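Local coordinates for 223aa long hypothetical arylmalonate decarboxylase (Sulfolobus tokodaii, PDB 2DGD), which is of unknown function but is probably a lyase related to arylmalonate decarboxylase, assembling as an octamer, at residues R5-V10 with G30-S35; I11-N16 with Y72-G77; E20-K25 with A181-E186; E51-L56 with I85-K90; D91-E96 with M207-N212. One frame throughout, in Å; residues are numbered along the deposited sequence.

Interaction 1. Residues R5-V10 with G30-S35; sequences RGRIGV and GVSIHS
The carbonyl oxygen of Gly30 takes two backbone donors: Arg5 N at 2.9 Å and, weakly, Gly6 N at 3.3 Å. Beyond this fork the strands run in parallel register. Ile8 both receives and gives, its N bonding to Ser32 O at 2.9 Å and its O accepting from His34 N at 2.8 Å. This is the strand pairing of a beta-alpha-beta unit, strands 6-13 and 31-38 being joined through helix 19-26. Branched side chains suit the face turned to that helix and to helix 202-214: Ile8 CB meets Ile33 CD1 at 3.8 Å, and Val10 CG1 lies against Ile33 CG2. The other face is polar. There the His34 ring, its CG beside the backbone N (chi1 -51°), is hydrogen-bonded to Ser32, NE2 to OG 2.8 Å, while ND1 bonds Glu20 of a second subunit. Arg7 CD lies against His34 NE2, with guanidinium and imidazole planes 75° apart. Gly9 presents only hydrogen on this face. Arg5 extends away to a salt bridge with Asp194 of a third subunit.

Interaction 2. Residues I11-N16 with Y72-G77; sequences ILPANN and YGRTYG
The Tyr72 ring touches Ile11, Tyr72 CD1 to Ile11 CB 4.4 Å. Over one face, offset toward the rim, it carries the backbone N of Arg74. At its edge, in plane, sits Tyr76 O, which accepts a hydrogen bond from Tyr72 OH, 2.8 Å away, and so ties the ring to its own loop. The guanidinium of Arg74 has Tyr76 CD1 3.5 Å above one face, again off-centre. The aliphatic part of the Arg74 side chain meets Pro13: CG, placed beside the backbone N (chi1 -53°), comes to 3.4 Å from Pro13 CD. Proline's CD also abuts Gly73 O. Between the backbones, Gly73 N gives a bond of 2.7 Å to Ile11 O, where the missing side chain spares that oxygen a close neighbour. Pro13 begins a type I turn ending at Asn16, whose OD1 accepts from Met19 N. Parallel strands thus give way to loops at their C-terminal ends, the edge of an alpha/beta sheet where relatives in the aspartate/glutamate racemase clan commonly place their active sites.

Interaction 3. Residues E20-K25 with A181-E186; sequences EYDLWK and ALSTYE
Asp22 holds the 181-186 segment through both oxygens of its carboxylate. OD2 accepts from Ser183 OG at 2.8 Å and from Tyr185 N at 3.2 Å, the two donors arriving from opposite faces of the carboxylate plane, 39° and 50° out of it. OD1 uses its syn lone pair for Thr184 N at 2.8 Å, and Asn203 ND2 adds a further bond. An aspartate suits the spot because its short, forked end reaches two successive backbone N-H groups and a serine hydroxyl together. A second polar link is made by Tyr21, whose OH donates to the syn lone pair of Glu186 OE1 at 2.7 Å; phenol ring and carboxylate are nearly coplanar. Glu186 gets there by a bend at chi2 (85°), which puts CD on the helix side.

The bonds join helix 19-26, the connection of the beta-alpha-beta unit in the three-stranded sheet, to the loop that follows strand 174-177 of the four-stranded one. Farther out, Lys25 CB sits 3.7 Å from the centroid of the Tyr185 ring, a CH-pi contact squarely over the face, while Lys25 CG lies over one face of the Tyr21 ring, toward the rim. The lysine side chain comes to about 4 Å, nearest atoms, from a bound glycerol, probably from the crystallisation liquor. Elsewhere on the helix, Trp24 stacks on Trp24 of a second subunit.

Interaction 4. Residues E51-L56 with I85-K90; sequences EFEKEL and IKRVIK
Leu56 CD2 fits against helix 82-88, 3.6 Å from Ile85 CA and 3.8 Å from Val88 CG2, while its other methyl, CD1, reaches Ile89 CD1 at 4.2 Å. Leucine suits this place because one branch fits between Ile85 and Val88 while the other turns to Ile89; CG stands anti to the backbone N (chi1 -173°), toward the partner helix. One turn earlier, Phe52 offers the edge of its ring, CE1 lying 4.0 Å from Ile85 CG1. At the more exposed side of the contact, Glu53 and Arg87 form a salt bridge, OE1 to NH2 2.6 Å, and the same NH2 also makes a weak bond to OE2. Glutamate and arginine cross at about a right angle with their planar ends 45° apart. Of the guanidinium nitrogens, NH2 alone lies within bonding distance of the two oxygens. The extended aliphatic part of Glu53 passes over the Val88 methyl CG2.

Helices 49-63 and 82-88 flank strand 69-72 in sequence and pack side by side on one face of the three-stranded parallel sheet, an alpha/beta layer arrangement. Tyr72 of that strand packs against Phe52, Leu56 and Ile85, and Ile70 against Ile89. The Phe52 ring also meets that of Tyr76, with planes about 65° apart.

Interaction 5. Residues D91-E96 with M207-N212; sequences DVVIPE and MWEALN
Val93 and Glu209 meet because each holds its first branch anti to the backbone N: Val93 CG1 by a chi1 of 171°, and Glu209 CG by one of -164°, after which the glutamate chain runs on extended. Glu209 OE1 ends beside both valine methyls, 3.3 Å from Val93 CG1 and 3.4 Å from CG2. Val93 CG2 also lies 4.3 Å from Ala210 CB; alanine suits this position, since its small side chain lets the valine approach the helix backbone. No direct hydrogen bond crosses the contact. Instead a water accepts from Ile94 N at 2.9 Å and donates to Glu209 OE1. Glu209 OE2 has a weak bond to Ser98 OG. Ile94 occupies the N-cap position of helix 95-105, and Val93 before it forms backbone hydrogen bonds with Ile70 and Tyr72. The 91-96 segment therefore passes beside strand 69-72, where Val93 is packed on Ile69 and Ile71, with helix 202-214 against it, a helix that Trp208 also packs onto helix 95-105.

In the fold
Interactions 1 and 2 follow one another along strand 6-13, their centres about 17 Å apart. Interactions 4 and 5 pack on the same sheet, while interaction 3 ties its helix 19-26 to a loop of the four-stranded one. Interaction 3 touches interaction 1 through Ser35 OG and Glu20 OE2, 2.7 Å apart, and interaction 2 through Leu12 and Asn16. Interaction 5 meets interaction 1 through Met207, present as selenomethionine, whose SE lies 3.6 Å from Ile8 CD1. Tyr72 connects interactions 2, 4 and 5: its ring packs on the helices of interaction 4, and Tyr72 N lies 2.9 Å from Val93 O. Interactions 3 and 4 are the far ends, centres about 25 Å apart. The glycerol lies beside interaction 3.

Interaction 1. Residues R5-V10 with G30-S35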
# COMPACT_ATOMS: atom_id res chain seq x y z
N ARG A 5 25.13 1.43 9.10
CA ARG A 5 25.00 0.02 9.42
C ARG A 5 26.22 -0.76 8.90
O ARG A 5 26.60 -1.79 9.46
CB ARG A 5 23.73 -0.52 8.77
CG ARG A 5 23.26 -1.84 9.31
CD ARG A 5 21.92 -2.17 8.72
NE ARG A 5 21.30 -3.34 9.33
CZ ARG A 5 20.12 -3.82 8.96
NH1 ARG A 5 19.62 -4.89 9.56
NH2 ARG A 5 19.45 -3.22 7.97
N GLY A 6 26.83 -0.25 7.85
CA GLY A 6 27.99 -0.90 7.29
C GLY A 6 28.36 -0.34 5.93
O GLY A 6 27.50 0.14 5.20
N ARG A 7 29.64 -0.41 5.60
CA ARG A 7 30.15 0.08 4.33
C ARG A 7 30.97 -1.00 3.66
O ARG A 7 31.97 -1.45 4.20
CB ARG A 7 31.00 1.33 4.55
CG ARG A 7 30.22 2.51 5.09
CD ARG A 7 30.79 3.79 4.54
NE ARG A 7 31.27 4.71 5.57
CZ ARG A 7 30.59 5.77 6.00
NH1 ARG A 7 31.11 6.54 6.93
NH2 ARG A 7 29.41 6.06 5.47
N ILE A 8 30.54 -1.41 2.47
CA ILE A 8 31.24 -2.45 1.74
C ILE A 8 32.01 -1.90 0.55
O ILE A 8 31.43 -1.29 -0.36
CB ILE A 8 30.26 -3.53 1.24
CG1 ILE A 8 29.51 -4.13 2.44
CG2 ILE A 8 31.00 -4.63 0.49
CD1 ILE A 8 28.45 -5.13 2.06
N GLY A 9 33.32 -2.10 0.56
CA GLY A 9 34.14 -1.63 -0.54
C GLY A 9 34.24 -2.73 -1.58
O GLY A 9 34.21 -3.91 -1.24
N VAL A 10 34.35 -2.36 -2.84
CA VAL A 10 34.47 -3.36 -3.89
C VAL A 10 35.45 -2.94 -4.98
O VAL A 10 35.37 -1.83 -5.52
CB VAL A 10 33.08 -3.68 -4.51
CG1 VAL A 10 32.46 -2.42 -5.07
CG2 VAL A 10 33.21 -4.73 -5.61
N GLY A 30 20.88 1.07 5.40
CA GLY A 30 21.95 1.54 6.25
C GLY A 30 23.30 1.06 5.76
O GLY A 30 24.34 1.39 6.33
N VAL A 31 23.29 0.28 4.68
CA VAL A 31 24.52 -0.24 4.11
C VAL A 31 24.77 0.46 2.79
O VAL A 31 23.84 0.69 2.01
CB VAL A 31 24.41 -1.77 3.86
CG1 VAL A 31 25.72 -2.31 3.32
CG2 VAL A 31 24.05 -2.48 5.12
N SER A 32 26.02 0.82 2.54
CA SER A 32 26.38 1.47 1.29
C SER A 32 27.56 0.75 0.64
O SER A 32 28.37 0.12 1.32
CB SER A 32 26.69 2.95 1.50
OG SER A 32 27.68 3.13 2.49
N ILE A 33 27.62 0.85 -0.69
CA ILE A 33 28.67 0.21 -1.48
C ILE A 33 29.62 1.27 -2.05
O ILE A 33 29.19 2.28 -2.59
CB ILE A 33 28.04 -0.58 -2.65
CG1 ILE A 33 26.93 -1.50 -2.11
CG2 ILE A 33 29.10 -1.41 -3.35
CD1 ILE A 33 27.41 -2.50 -1.07
N HIS A 34 30.92 1.01 -1.93
CA HIS A 34 31.92 1.95 -2.42
C HIS A 34 32.91 1.20 -3.30
O HIS A 34 33.54 0.25 -2.85
CB HIS A 34 32.62 2.59 -1.24
CG HIS A 34 31.66 3.16 -0.25
ND1 HIS A 34 30.96 4.33 -0.47
CD2 HIS A 34 31.21 2.67 0.93
CE1 HIS A 34 30.12 4.53 0.52
NE2 HIS A 34 30.24 3.54 1.39
N SER A 35 33.05 1.64 -4.54
CA SER A 35 33.94 0.95 -5.46
C SER A 35 35.05 1.77 -6.09
O SER A 35 35.06 3.00 -6.06
CB SER A 35 33.11 0.29 -6.56
OG SER A 35 32.26 1.24 -7.19

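Interaction 2. Residues I11-N16 with Y72-G77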
# COMPACT_ATOMS: atom_id res chain seq x y z
N ILE A 11 36.40 -3.81 -5.28
CA ILE A 11 37.38 -3.55 -6.32
C ILE A 11 36.90 -4.34 -7.53
O ILE A 11 36.74 -5.56 -7.45
CB ILE A 11 38.78 -4.05 -5.94
CG1 ILE A 11 39.27 -3.32 -4.69
CG2 ILE A 11 39.75 -3.82 -7.10
CD1 ILE A 11 40.56 -3.87 -4.15
N LEU A 12 36.66 -3.67 -8.65
CA LEU A 12 36.20 -4.38 -9.83
C LEU A 12 36.83 -3.93 -11.13
O LEU A 12 37.42 -2.86 -11.20
CB LEU A 12 34.67 -4.29 -9.94
CG LEU A 12 33.98 -3.00 -9.49
CD1 LEU A 12 34.49 -1.84 -10.29
CD2 LEU A 12 32.49 -3.13 -9.65
N PRO A 13 36.72 -4.76 -12.18
CA PRO A 13 37.29 -4.42 -13.49
C PRO A 13 36.61 -3.21 -14.10
O PRO A 13 35.41 -3.01 -13.94
CB PRO A 13 37.09 -5.70 -14.29
CG PRO A 13 35.90 -6.32 -13.66
CD PRO A 13 36.14 -6.12 -12.20
N ALA A 14 37.38 -2.39 -14.80
CA ALA A 14 36.87 -1.18 -15.41
C ALA A 14 35.54 -1.33 -16.13
O ALA A 14 34.63 -0.53 -15.94
CB ALA A 14 37.92 -0.61 -16.38
N ASN A 15 35.43 -2.36 -16.96
CA ASN A 15 34.22 -2.56 -17.74
C ASN A 15 33.11 -3.41 -17.15
O ASN A 15 32.23 -3.88 -17.87
CB ASN A 15 34.60 -3.07 -19.12
CG ASN A 15 35.49 -2.10 -19.87
OD1 ASN A 15 35.15 -0.92 -20.00
ND2 ASN A 15 36.63 -2.58 -20.35
N ASN A 16 33.13 -3.62 -15.84
CA ASN A 16 32.09 -4.39 -15.20
C ASN A 16 30.95 -3.43 -14.87
O ASN A 16 31.12 -2.52 -14.06
CB ASN A 16 32.62 -5.02 -13.90
CG ASN A 16 31.56 -5.84 -13.19
OD1 ASN A 16 30.44 -5.39 -12.97
ND2 ASN A 16 31.92 -7.06 -12.81
N TYR A 72 36.76 -8.43 -3.58
CA TYR A 72 37.61 -8.40 -4.78
C TYR A 72 36.72 -8.93 -5.89
O TYR A 72 36.60 -10.14 -6.08
CB TYR A 72 38.83 -9.31 -4.59
CG TYR A 72 39.78 -9.28 -5.77
CD1 TYR A 72 40.49 -8.13 -6.08
CD2 TYR A 72 39.94 -10.40 -6.59
CE1 TYR A 72 41.34 -8.08 -7.18
CE2 TYR A 72 40.78 -10.37 -7.69
CZ TYR A 72 41.48 -9.20 -7.99
OH TYR A 72 42.31 -9.15 -9.08
N GLY A 73 36.09 -8.03 -6.63
CA GLY A 73 35.18 -8.44 -7.68
C GLY A 73 35.73 -8.78 -9.04
O GLY A 73 35.16 -8.40 -10.05
N ARG A 74 36.84 -9.50 -9.08
CA ARG A 74 37.43 -9.90 -10.36
C ARG A 74 37.72 -11.39 -10.27
O ARG A 74 37.66 -11.98 -9.19
CB ARG A 74 38.74 -9.15 -10.61
CG ARG A 74 38.63 -7.66 -10.50
CD ARG A 74 39.98 -7.01 -10.67
NE ARG A 74 40.55 -7.26 -11.98
CZ ARG A 74 41.74 -6.83 -12.38
NH1 ARG A 74 42.18 -7.11 -13.60
NH2 ARG A 74 42.51 -6.13 -11.56
N THR A 75 38.00 -12.00 -11.42
CA THR A 75 38.32 -13.42 -11.43
C THR A 75 39.83 -13.46 -11.63
O THR A 75 40.50 -14.41 -11.26
CB THR A 75 37.62 -14.15 -12.60
OG1 THR A 75 36.21 -13.95 -12.51
CG2 THR A 75 37.92 -15.64 -12.55
N TYR A 76 40.33 -12.37 -12.21
CA TYR A 76 41.74 -12.21 -12.50
C TYR A 76 42.60 -12.38 -11.25
O TYR A 76 42.40 -11.71 -10.25
CB TYR A 76 41.96 -10.82 -13.12
CG TYR A 76 43.39 -10.47 -13.44
CD1 TYR A 76 44.20 -9.85 -12.50
CD2 TYR A 76 43.91 -10.70 -14.71
CE1 TYR A 76 45.51 -9.46 -12.82
CE2 TYR A 76 45.22 -10.32 -15.05
CZ TYR A 76 46.01 -9.70 -14.09
OH TYR A 76 47.28 -9.29 -14.42
N GLY A 77 43.54 -13.32 -11.32
CA GLY A 77 44.44 -13.57 -10.21
C GLY A 77 43.88 -14.39 -9.07
O GLY A 77 44.60 -14.68 -8.11

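Interaction 3. Residues E20-K25 with A181-E186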
# COMPACT_ATOMS: atom_id res chain seq x y z
N GLU A 20 28.01 -3.56 -9.45
CA GLU A 20 27.63 -2.45 -8.60
C GLU A 20 26.12 -2.40 -8.43
O GLU A 20 25.62 -2.16 -7.33
CB GLU A 20 28.16 -1.15 -9.18
CG GLU A 20 29.68 -1.07 -9.13
CD GLU A 20 30.26 -0.00 -10.02
OE1 GLU A 20 29.97 -0.04 -11.23
OE2 GLU A 20 31.00 0.86 -9.53
N TYR A 21 25.40 -2.65 -9.51
CA TYR A 21 23.94 -2.65 -9.46
C TYR A 21 23.44 -3.76 -8.53
O TYR A 21 22.62 -3.51 -7.65
CB TYR A 21 23.37 -2.86 -10.87
CG TYR A 21 21.88 -3.08 -10.89
CD1 TYR A 21 20.98 -2.01 -10.83
CD2 TYR A 21 21.35 -4.37 -10.97
CE1 TYR A 21 19.60 -2.22 -10.85
CE2 TYR A 21 19.98 -4.60 -10.98
CZ TYR A 21 19.11 -3.52 -10.92
OH TYR A 21 17.76 -3.76 -10.95
N ASP A 22 23.92 -4.98 -8.74
CA ASP A 22 23.53 -6.12 -7.90
C ASP A 22 23.79 -5.83 -6.42
O ASP A 22 22.90 -5.99 -5.58
CB ASP A 22 24.30 -7.38 -8.30
CG ASP A 22 23.68 -8.09 -9.48
OD1 ASP A 22 24.26 -9.10 -9.94
OD2 ASP A 22 22.60 -7.66 -9.94
N LEU A 23 25.00 -5.39 -6.12
CA LEU A 23 25.40 -5.08 -4.75
C LEU A 23 24.49 -4.08 -4.06
O LEU A 23 24.11 -4.28 -2.91
CB LEU A 23 26.85 -4.59 -4.74
CG LEU A 23 27.92 -5.57 -4.21
CD1 LEU A 23 27.52 -7.01 -4.46
CD2 LEU A 23 29.26 -5.24 -4.87
N TRP A 24 24.13 -3.00 -4.75
CA TRP A 24 23.24 -2.01 -4.15
C TRP A 24 21.83 -2.55 -3.95
O TRP A 24 21.19 -2.29 -2.94
CB TRP A 24 23.18 -0.74 -5.01
CG TRP A 24 24.26 0.25 -4.68
CD1 TRP A 24 25.45 0.43 -5.35
CD2 TRP A 24 24.28 1.17 -3.58
NE1 TRP A 24 26.19 1.41 -4.74
CE2 TRP A 24 25.50 1.88 -3.65
CE3 TRP A 24 23.38 1.46 -2.55
CZ2 TRP A 24 25.84 2.87 -2.72
CZ3 TRP A 24 23.72 2.44 -1.62
CH2 TRP A 24 24.94 3.13 -1.71
N LYS A 25 21.34 -3.31 -4.92
CA LYS A 25 20.02 -3.90 -4.82
C LYS A 25 19.95 -4.85 -3.62
O LYS A 25 18.90 -4.99 -2.99
CB LYS A 25 19.69 -4.63 -6.11
CG LYS A 25 19.16 -3.73 -7.19
CD LYS A 25 17.78 -3.29 -6.80
CE LYS A 25 17.12 -2.39 -7.83
NZ LYS A 25 15.70 -2.12 -7.41
N ALA A 181 30.21 -9.79 -13.67
CA ALA A 181 29.79 -8.77 -14.64
C ALA A 181 28.29 -8.91 -14.96
O ALA A 181 27.65 -7.96 -15.40
CB ALA A 181 30.60 -8.87 -15.91
N LEU A 182 27.75 -10.10 -14.74
CA LEU A 182 26.34 -10.35 -14.97
C LEU A 182 25.51 -9.81 -13.81
O LEU A 182 25.84 -10.03 -12.65
CB LEU A 182 26.07 -11.85 -15.10
CG LEU A 182 26.47 -12.58 -16.38
CD1 LEU A 182 26.21 -14.07 -16.20
CD2 LEU A 182 25.67 -12.04 -17.57
N SER A 183 24.44 -9.09 -14.12
CA SER A 183 23.56 -8.59 -13.09
C SER A 183 22.53 -9.70 -12.90
O SER A 183 21.61 -9.86 -13.72
CB SER A 183 22.87 -7.31 -13.55
OG SER A 183 21.91 -6.91 -12.60
N THR A 184 22.69 -10.47 -11.83
CA THR A 184 21.82 -11.60 -11.57
C THR A 184 20.77 -11.41 -10.49
O THR A 184 20.04 -12.34 -10.17
CB THR A 184 22.67 -12.82 -11.21
OG1 THR A 184 23.61 -12.45 -10.18
CG2 THR A 184 23.44 -13.31 -12.42
N TYR A 185 20.69 -10.22 -9.92
CA TYR A 185 19.73 -9.95 -8.85
C TYR A 185 18.32 -10.50 -9.11
O TYR A 185 17.75 -11.16 -8.24
CB TYR A 185 19.65 -8.46 -8.58
CG TYR A 185 18.78 -8.13 -7.40
CD1 TYR A 185 17.56 -7.48 -7.55
CD2 TYR A 185 19.16 -8.52 -6.12
CE1 TYR A 185 16.74 -7.22 -6.46
CE2 TYR A 185 18.35 -8.27 -5.02
CZ TYR A 185 17.14 -7.62 -5.20
OH TYR A 185 16.35 -7.37 -4.11
N GLU A 186 17.76 -10.24 -10.29
CA GLU A 186 16.42 -10.72 -10.61
C GLU A 186 16.42 -12.14 -11.17
O GLU A 186 15.71 -13.02 -10.65
CB GLU A 186 15.74 -9.79 -11.63
CG GLU A 186 15.52 -8.36 -11.17
CD GLU A 186 16.74 -7.46 -11.39
OE1 GLU A 186 16.68 -6.27 -10.98
OE2 GLU A 186 17.75 -7.94 -11.97

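Interaction 4. Residues E51-L56 with I85-K90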
# COMPACT_ATOMS: atom_id res chain seq x y z
N GLU A 51 53.98 -6.50 -10.02
CA GLU A 51 53.19 -5.47 -10.69
C GLU A 51 51.76 -5.53 -10.17
O GLU A 51 51.18 -4.52 -9.77
CB GLU A 51 53.18 -5.72 -12.20
CG GLU A 51 54.08 -4.80 -13.00
CD GLU A 51 53.68 -3.34 -12.87
OE1 GLU A 51 53.96 -2.74 -11.81
OE2 GLU A 51 53.07 -2.81 -13.83
N PHE A 52 51.20 -6.74 -10.20
CA PHE A 52 49.85 -6.99 -9.73
C PHE A 52 49.73 -6.53 -8.28
O PHE A 52 48.91 -5.67 -7.96
CB PHE A 52 49.54 -8.49 -9.85
CG PHE A 52 48.20 -8.88 -9.31
CD1 PHE A 52 48.10 -9.81 -8.27
CD2 PHE A 52 47.03 -8.34 -9.83
CE1 PHE A 52 46.86 -10.19 -7.78
CE2 PHE A 52 45.79 -8.72 -9.34
CZ PHE A 52 45.70 -9.65 -8.31
N GLU A 53 50.56 -7.09 -7.41
CA GLU A 53 50.54 -6.73 -6.00
C GLU A 53 50.65 -5.23 -5.73
O GLU A 53 50.03 -4.71 -4.81
CB GLU A 53 51.65 -7.49 -5.26
CG GLU A 53 51.76 -7.17 -3.78
CD GLU A 53 52.41 -8.31 -3.01
OE1 GLU A 53 53.09 -9.14 -3.65
OE2 GLU A 53 52.25 -8.37 -1.76
N LYS A 54 51.42 -4.53 -6.55
CA LYS A 54 51.58 -3.09 -6.36
C LYS A 54 50.29 -2.36 -6.71
O LYS A 54 49.86 -1.45 -5.99
CB LYS A 54 52.73 -2.57 -7.22
CG LYS A 54 53.15 -1.15 -6.88
CD LYS A 54 54.21 -0.62 -7.83
CE LYS A 54 53.66 -0.46 -9.24
NZ LYS A 54 54.67 0.10 -10.18
N GLU A 55 49.67 -2.74 -7.83
CA GLU A 55 48.43 -2.12 -8.26
C GLU A 55 47.29 -2.49 -7.32
O GLU A 55 46.41 -1.69 -7.03
CB GLU A 55 48.09 -2.54 -9.69
CG GLU A 55 49.05 -2.00 -10.74
CD GLU A 55 48.72 -2.46 -12.16
OE1 GLU A 55 47.62 -2.16 -12.66
OE2 GLU A 55 49.58 -3.13 -12.79
N LEU A 56 47.32 -3.73 -6.84
CA LEU A 56 46.30 -4.22 -5.93
C LEU A 56 46.37 -3.43 -4.63
O LEU A 56 45.34 -3.01 -4.10
CB LEU A 56 46.51 -5.71 -5.65
CG LEU A 56 45.43 -6.40 -4.82
CD1 LEU A 56 44.13 -6.40 -5.60
CD2 LEU A 56 45.84 -7.82 -4.51
N ILE A 85 46.36 -11.77 -3.04
CA ILE A 85 45.22 -10.93 -2.74
C ILE A 85 44.92 -10.92 -1.24
O ILE A 85 44.76 -9.86 -0.64
CB ILE A 85 43.98 -11.43 -3.51
CG1 ILE A 85 44.28 -11.43 -5.02
CG2 ILE A 85 42.78 -10.54 -3.21
CD1 ILE A 85 43.19 -12.03 -5.88
N LYS A 86 44.86 -12.11 -0.65
CA LYS A 86 44.59 -12.25 0.78
C LYS A 86 45.68 -11.53 1.58
O LYS A 86 45.42 -10.97 2.64
CB LYS A 86 44.57 -13.73 1.17
CG LYS A 86 43.82 -14.63 0.20
CD LYS A 86 42.34 -14.63 0.48
CE LYS A 86 41.92 -15.87 1.24
NZ LYS A 86 42.07 -17.09 0.40
N ARG A 87 46.90 -11.56 1.06
CA ARG A 87 48.05 -10.94 1.70
C ARG A 87 47.91 -9.42 1.75
O ARG A 87 48.10 -8.80 2.80
CB ARG A 87 49.32 -11.30 0.95
CG ARG A 87 50.61 -10.76 1.57
CD ARG A 87 51.72 -10.72 0.52
NE ARG A 87 51.84 -12.00 -0.17
CZ ARG A 87 52.39 -12.15 -1.37
NH1 ARG A 87 52.47 -13.36 -1.92
NH2 ARG A 87 52.86 -11.10 -2.02
N VAL A 88 47.58 -8.83 0.61
CA VAL A 88 47.42 -7.39 0.51
C VAL A 88 46.17 -6.89 1.22
O VAL A 88 46.20 -5.89 1.93
CB VAL A 88 47.34 -6.94 -0.96
CG1 VAL A 88 47.33 -5.42 -1.05
CG2 VAL A 88 48.50 -7.51 -1.75
N ILE A 89 45.06 -7.60 1.02
CA ILE A 89 43.78 -7.20 1.61
C ILE A 89 43.30 -8.15 2.70
O ILE A 89 42.73 -9.20 2.41
CB ILE A 89 42.70 -7.09 0.52
CG1 ILE A 89 43.18 -6.15 -0.59
CG2 ILE A 89 41.40 -6.56 1.11
CD1 ILE A 89 42.31 -6.14 -1.81
N LYS A 90 43.51 -7.75 3.95
CA LYS A 90 43.10 -8.55 5.10
C LYS A 90 41.59 -8.72 5.13
O LYS A 90 40.84 -7.75 5.03
CB LYS A 90 43.58 -7.88 6.39
CG LYS A 90 43.21 -8.63 7.67
CD LYS A 90 43.60 -7.82 8.91
CE LYS A 90 43.14 -8.49 10.20
NZ LYS A 90 43.75 -9.85 10.36

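Interaction 5. Residues D91-E96 with M207-N212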
# COMPACT_ATOMS: atom_id res chain seq x y z
N ASP A 91 41.15 -9.97 5.27
CA ASP A 91 39.73 -10.32 5.33
C ASP A 91 38.96 -10.06 4.04
O ASP A 91 37.74 -9.98 4.04
CB ASP A 91 39.04 -9.56 6.47
CG ASP A 91 39.63 -9.90 7.82
OD1 ASP A 91 39.76 -11.11 8.11
OD2 ASP A 91 39.95 -8.97 8.59
N VAL A 92 39.69 -9.93 2.93
CA VAL A 92 39.09 -9.69 1.63
C VAL A 92 38.10 -10.80 1.30
O VAL A 92 38.29 -11.95 1.71
CB VAL A 92 40.17 -9.64 0.52
CG1 VAL A 92 40.85 -10.99 0.40
CG2 VAL A 92 39.54 -9.27 -0.81
N VAL A 93 37.05 -10.45 0.57
CA VAL A 93 36.06 -11.43 0.17
C VAL A 93 36.28 -11.74 -1.31
O VAL A 93 36.21 -10.85 -2.15
CB VAL A 93 34.62 -10.90 0.34
CG1 VAL A 93 33.63 -11.86 -0.31
CG2 VAL A 93 34.29 -10.76 1.81
N ILE A 94 36.56 -13.00 -1.60
CA ILE A 94 36.78 -13.42 -2.98
C ILE A 94 35.52 -14.17 -3.39
O ILE A 94 35.30 -15.30 -2.98
CB ILE A 94 38.01 -14.34 -3.10
CG1 ILE A 94 39.26 -13.55 -2.69
CG2 ILE A 94 38.16 -14.84 -4.53
CD1 ILE A 94 40.53 -14.37 -2.69
N PRO A 95 34.66 -13.53 -4.21
CA PRO A 95 33.41 -14.14 -4.66
C PRO A 95 33.46 -15.62 -5.02
O PRO A 95 32.59 -16.39 -4.61
CB PRO A 95 32.98 -13.24 -5.83
CG PRO A 95 34.21 -12.46 -6.19
CD PRO A 95 34.89 -12.24 -4.88
N GLU A 96 34.48 -16.03 -5.77
CA GLU A 96 34.62 -17.43 -6.16
C GLU A 96 34.69 -18.36 -4.94
O GLU A 96 34.09 -19.43 -4.93
CB GLU A 96 35.86 -17.60 -7.04
CG GLU A 96 36.05 -19.00 -7.58
CD GLU A 96 36.65 -19.01 -8.98
OE1 GLU A 96 35.95 -18.61 -9.94
OE2 GLU A 96 37.83 -19.41 -9.11
N MSE A 207 28.04 -11.13 -1.59
CA MSE A 207 27.31 -10.36 -0.58
C MSE A 207 27.00 -11.20 0.64
O MSE A 207 27.04 -10.72 1.78
CB MSE A 207 26.01 -9.82 -1.16
CG MSE A 207 26.14 -8.39 -1.62
SE MSE A 207 26.58 -7.18 -0.16
CE MSE A 207 24.85 -6.32 0.06
N TRP A 208 26.68 -12.47 0.40
CA TRP A 208 26.38 -13.40 1.47
C TRP A 208 27.55 -13.44 2.46
O TRP A 208 27.37 -13.25 3.66
CB TRP A 208 26.15 -14.79 0.88
CG TRP A 208 26.06 -15.88 1.89
CD1 TRP A 208 25.00 -16.15 2.72
CD2 TRP A 208 27.05 -16.88 2.15
NE1 TRP A 208 25.28 -17.26 3.48
CE2 TRP A 208 26.52 -17.73 3.16
CE3 TRP A 208 28.32 -17.15 1.64
CZ2 TRP A 208 27.24 -18.83 3.65
CZ3 TRP A 208 29.04 -18.24 2.13
CH2 TRP A 208 28.49 -19.07 3.13
N GLU A 209 28.76 -13.67 1.93
CA GLU A 209 29.95 -13.74 2.76
C GLU A 209 30.26 -12.43 3.45
O GLU A 209 30.56 -12.41 4.65
CB GLU A 209 31.16 -14.16 1.93
CG GLU A 209 32.32 -14.63 2.78
CD GLU A 209 33.53 -15.03 1.97
OE1 GLU A 209 34.45 -14.20 1.81
OE2 GLU A 209 33.56 -16.17 1.48
N ALA A 210 30.20 -11.33 2.70
CA ALA A 210 30.49 -10.02 3.26
C ALA A 210 29.53 -9.67 4.39
O ALA A 210 29.95 -9.26 5.47
CB ALA A 210 30.42 -8.96 2.17
N LEU A 211 28.24 -9.84 4.14
CA LEU A 211 27.21 -9.53 5.13
C LEU A 211 27.33 -10.39 6.38
O LEU A 211 26.96 -9.96 7.46
CB LEU A 211 25.82 -9.69 4.52
CG LEU A 211 25.06 -8.46 4.05
CD1 LEU A 211 25.98 -7.29 3.80
CD2 LEU A 211 24.29 -8.82 2.81
N ASN A 212 27.85 -11.61 6.21
CA ASN A 212 28.03 -12.53 7.33
C ASN A 212 29.17 -12.06 8.20
O ASN A 212 29.06 -12.04 9.42
CB ASN A 212 28.35 -13.93 6.84
CG ASN A 212 27.11 -14.74 6.50
OD1 ASN A 212 26.15 -14.80 7.27
ND2 ASN A 212 27.13 -15.38 5.33
O HOH W 1 36.27 -15.13 0.35